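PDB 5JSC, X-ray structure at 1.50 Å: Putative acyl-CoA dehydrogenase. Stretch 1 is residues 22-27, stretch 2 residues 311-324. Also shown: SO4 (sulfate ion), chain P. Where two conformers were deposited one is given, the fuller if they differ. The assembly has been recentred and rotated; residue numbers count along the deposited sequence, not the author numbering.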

# COMPACT_ATOMS: atom_id res chain seq x y z
N ALA C 22 23.60 -19.96 -1.94
CA ALA C 22 24.68 -19.93 -0.95
C ALA C 22 24.18 -19.80 0.49
O ALA C 22 24.98 -19.98 1.41
CB ALA C 22 25.65 -18.79 -1.26
N TRP C 23 22.90 -19.48 0.70
CA TRP C 23 22.40 -19.31 2.06
C TRP C 23 22.59 -20.60 2.86
O TRP C 23 22.43 -21.70 2.32
CB TRP C 23 20.91 -18.96 2.07
CG TRP C 23 20.56 -17.67 1.42
CD1 TRP C 23 21.40 -16.64 1.13
CD2 TRP C 23 19.26 -17.28 0.97
NE1 TRP C 23 20.70 -15.62 0.52
CE2 TRP C 23 19.38 -16.00 0.41
CE3 TRP C 23 18.01 -17.91 0.97
CZ2 TRP C 23 18.29 -15.31 -0.14
CZ3 TRP C 23 16.93 -17.23 0.43
CH2 TRP C 23 17.08 -15.95 -0.12
N PRO C 24 22.88 -20.49 4.16
CA PRO C 24 23.09 -21.69 4.99
C PRO C 24 21.81 -22.44 5.31
O PRO C 24 21.87 -23.46 6.00
CB PRO C 24 23.76 -21.13 6.25
CG PRO C 24 23.34 -19.69 6.30
CD PRO C 24 23.20 -19.24 4.87
N PHE C 25 20.66 -21.97 4.82
CA PHE C 25 19.48 -22.82 4.79
C PHE C 25 19.67 -24.04 3.90
O PHE C 25 18.95 -25.02 4.05
CB PHE C 25 18.26 -22.04 4.26
CG PHE C 25 17.72 -21.00 5.19
CD1 PHE C 25 17.43 -21.30 6.51
CD2 PHE C 25 17.45 -19.72 4.73
CE1 PHE C 25 16.89 -20.34 7.35
CE2 PHE C 25 16.93 -18.75 5.57
CZ PHE C 25 16.65 -19.06 6.89
N PHE C 26 20.61 -23.98 2.94
CA PHE C 26 20.78 -25.03 1.95
C PHE C 26 21.99 -25.89 2.25
O PHE C 26 22.98 -25.43 2.83
CB PHE C 26 20.95 -24.45 0.54
CG PHE C 26 19.73 -23.75 0.04
CD1 PHE C 26 18.58 -24.48 -0.26
CD2 PHE C 26 19.72 -22.37 -0.15
CE1 PHE C 26 17.45 -23.84 -0.74
CE2 PHE C 26 18.58 -21.72 -0.63
CZ PHE C 26 17.45 -22.46 -0.92
N GLU C 27 21.91 -27.15 1.82
CA GLU C 27 23.03 -28.08 1.83
C GLU C 27 23.60 -28.22 0.43
O GLU C 27 22.96 -27.83 -0.55
CB GLU C 27 22.57 -29.44 2.36
CG GLU C 27 22.23 -29.41 3.82
CD GLU C 27 23.44 -29.04 4.67
OE1 GLU C 27 24.57 -29.43 4.30
OE2 GLU C 27 23.27 -28.35 5.69
N ILE C 311 11.05 -10.28 -4.03
CA ILE C 311 11.57 -11.61 -4.34
C ILE C 311 12.48 -12.12 -3.23
O ILE C 311 12.38 -13.28 -2.81
CB ILE C 311 12.28 -11.61 -5.71
CG1 ILE C 311 11.22 -11.64 -6.81
CG2 ILE C 311 13.26 -12.80 -5.84
CD1 ILE C 311 11.75 -11.29 -8.18
N ASP C 312 13.38 -11.27 -2.73
CA ASP C 312 14.30 -11.75 -1.69
C ASP C 312 13.56 -12.02 -0.38
O ASP C 312 13.84 -13.02 0.29
CB ASP C 312 15.45 -10.77 -1.48
CG ASP C 312 16.59 -10.99 -2.45
OD1 ASP C 312 16.38 -11.71 -3.46
OD2 ASP C 312 17.69 -10.45 -2.21
N SER C 313 12.62 -11.16 -0.00
CA SER C 313 11.88 -11.45 1.22
C SER C 313 11.03 -12.71 1.06
O SER C 313 10.96 -13.52 1.98
CB SER C 313 11.02 -10.24 1.64
OG SER C 313 10.14 -9.84 0.62
N SER C 314 10.43 -12.91 -0.12
CA SER C 314 9.69 -14.14 -0.38
C SER C 314 10.60 -15.35 -0.29
O SER C 314 10.28 -16.34 0.37
CB SER C 314 9.01 -14.09 -1.75
OG SER C 314 8.02 -13.08 -1.79
N ALA C 315 11.76 -15.28 -0.96
CA ALA C 315 12.66 -16.43 -0.97
C ALA C 315 13.15 -16.77 0.43
O ALA C 315 13.21 -17.95 0.80
CB ALA C 315 13.84 -16.15 -1.90
N LEU C 316 13.50 -15.75 1.22
CA LEU C 316 13.93 -16.00 2.60
C LEU C 316 12.82 -16.66 3.41
O LEU C 316 13.08 -17.60 4.17
CB LEU C 316 14.39 -14.69 3.24
CG LEU C 316 15.77 -14.22 2.74
CD1 LEU C 316 15.98 -12.71 2.99
CD2 LEU C 316 16.89 -15.04 3.38
N LEU C 317 11.57 -16.18 3.25
CA LEU C 317 10.46 -16.81 3.97
C LEU C 317 10.21 -18.24 3.50
O LEU C 317 9.92 -19.12 4.33
CB LEU C 317 9.20 -15.97 3.82
CG LEU C 317 9.20 -14.64 4.56
CD1 LEU C 317 8.05 -13.79 4.04
CD2 LEU C 317 9.04 -14.86 6.05
N VAL C 318 10.29 -18.49 2.19
CA VAL C 318 10.10 -19.84 1.66
C VAL C 318 11.11 -20.79 2.28
O VAL C 318 10.75 -21.85 2.82
CB VAL C 318 10.22 -19.85 0.13
CG1 VAL C 318 10.33 -21.29 -0.40
CG2 VAL C 318 9.04 -19.14 -0.50
N TYR C 319 12.39 -20.44 2.21
CA TYR C 319 13.41 -21.40 2.61
C TYR C 319 13.67 -21.39 4.11
O TYR C 319 14.14 -22.40 4.63
CB TYR C 319 14.67 -21.18 1.75
CG TYR C 319 14.32 -21.60 0.34
CD1 TYR C 319 14.15 -22.95 0.03
CD2 TYR C 319 14.04 -20.67 -0.66
CE1 TYR C 319 13.76 -23.36 -1.24
CE2 TYR C 319 13.65 -21.07 -1.93
CZ TYR C 319 13.51 -22.43 -2.22
OH TYR C 319 13.12 -22.85 -3.46
N ARG C 320 13.28 -20.33 4.83
CA ARG C 320 13.20 -20.45 6.28
C ARG C 320 12.19 -21.52 6.67
O ARG C 320 12.48 -22.40 7.49
CB ARG C 320 12.83 -19.10 6.92
CG ARG C 320 12.78 -19.11 8.46
CD ARG C 320 11.44 -19.60 9.03
NE ARG C 320 10.33 -18.71 8.68
CZ ARG C 320 9.92 -17.70 9.43
NH1 ARG C 320 10.51 -17.43 10.58
NH2 ARG C 320 8.91 -16.93 9.02
N ALA C 321 10.99 -21.46 6.08
CA ALA C 321 9.97 -22.46 6.40
C ALA C 321 10.40 -23.85 5.97
O ALA C 321 10.20 -24.82 6.72
CB ALA C 321 8.64 -22.09 5.73
N ALA C 322 10.99 -23.98 4.78
CA ALA C 322 11.39 -25.31 4.32
C ALA C 322 12.52 -25.87 5.17
O ALA C 322 12.49 -27.04 5.57
CB ALA C 322 11.80 -25.26 2.84
N TRP C 323 13.52 -25.03 5.49
CA TRP C 323 14.59 -25.46 6.38
C TRP C 323 14.04 -25.89 7.74
O TRP C 323 14.45 -26.93 8.29
CB TRP C 323 15.62 -24.33 6.53
CG TRP C 323 16.58 -24.56 7.65
CD1 TRP C 323 17.77 -25.26 7.59
CD2 TRP C 323 16.44 -24.13 9.01
NE1 TRP C 323 18.37 -25.28 8.83
CE2 TRP C 323 17.57 -24.60 9.72
CE3 TRP C 323 15.46 -23.40 9.69
CZ2 TRP C 323 17.75 -24.35 11.08
CZ3 TRP C 323 15.65 -23.15 11.05
CH2 TRP C 323 16.79 -23.62 11.72
N LEU C 324 13.10 -25.12 8.29
CA LEU C 324 12.56 -25.43 9.60
C LEU C 324 11.80 -26.75 9.60
O LEU C 324 11.97 -27.58 10.51
CB LEU C 324 11.67 -24.28 10.08
CG LEU C 324 11.06 -24.43 11.47
CD1 LEU C 324 12.13 -24.72 12.52
CD2 LEU C 324 10.25 -23.17 11.82
S SO4 P . 8.31 -6.73 0.60
O1 SO4 P . 9.60 -7.42 0.57
O2 SO4 P . 7.67 -6.96 1.90
O3 SO4 P . 7.44 -7.25 -0.46
O4 SO4 P . 8.55 -5.30 0.44

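The contact joins a short segment without regular helix or strand, turned at Trp23 to Phe26, to one flank of a helix that runs through the whole of 311-324. The touching residues lie at least 289 positions apart in sequence, and the two stretches together bury 480 Å². No hydrogen bond crosses between them, so the evidence for the contact is apolar packing and the placement of groups over aromatic rings.

Hydrogen bonding serves instead to hold each side in shape. The type I turn is closed by Phe26 N to Trp23 O at 3.0 Å, and three aromatic side chains from this short segment, all with chi1 in the m well, reach the helix. On the helix, the i to i+4 pattern is unbroken; it includes Leu316 N to Asp312 O at 2.9 Å and Trp323 N to Tyr319 O at 2.8 Å. Residues 312, 315, 316, 319, 320 and 323, spaced by three and four, therefore recur on the same flank.

Two CH-pi contacts have clear face geometry. Leu316 CD2 lies 3.6 Å from the centroid of the Trp23 six-membered ring and only 10° off its normal, almost directly above it. The CA-to-CB bond of Leu316 points sideways, but the end of the side chain comes nearer, which allows the methyl to reach the indole. In the second contact the donor is backbone: Arg320 CA sits 4.0 Å from the Phe25 ring centroid, 22° off the normal. Arg320 thus contributes its CA and CB, while its side-chain end leads away and NH1 and NH2 are hydrogen-bonded elsewhere in the structure.

Two aromatic pairs are oblique. The Phe26 and Tyr319 rings have centroids 4.8 Å apart and planes at 54°, with Phe26 CZ 3.5 Å from Tyr319 CD1 and over one face of the tyrosine ring. Phe25 and the five-membered ring of Trp323 are looser, at 5.4 Å and 51°; the closest approach between these residues is instead Phe25 CD1 to Trp323 CB, 3.5 Å.

The remaining packing is apolar, apart from carbonyl contacts such as Phe25 CG to Tyr319 O at 3.9 Å, over one face of the phenylalanine ring. Trp23 CH2 meets Ala315 CB at 3.7 Å, with that methyl at the indole edge, and Leu316 CG at 3.6 Å. Phe25 has the largest covered area, 125 Å², and its contacts span Leu316 to Trp323, nearly two helical turns.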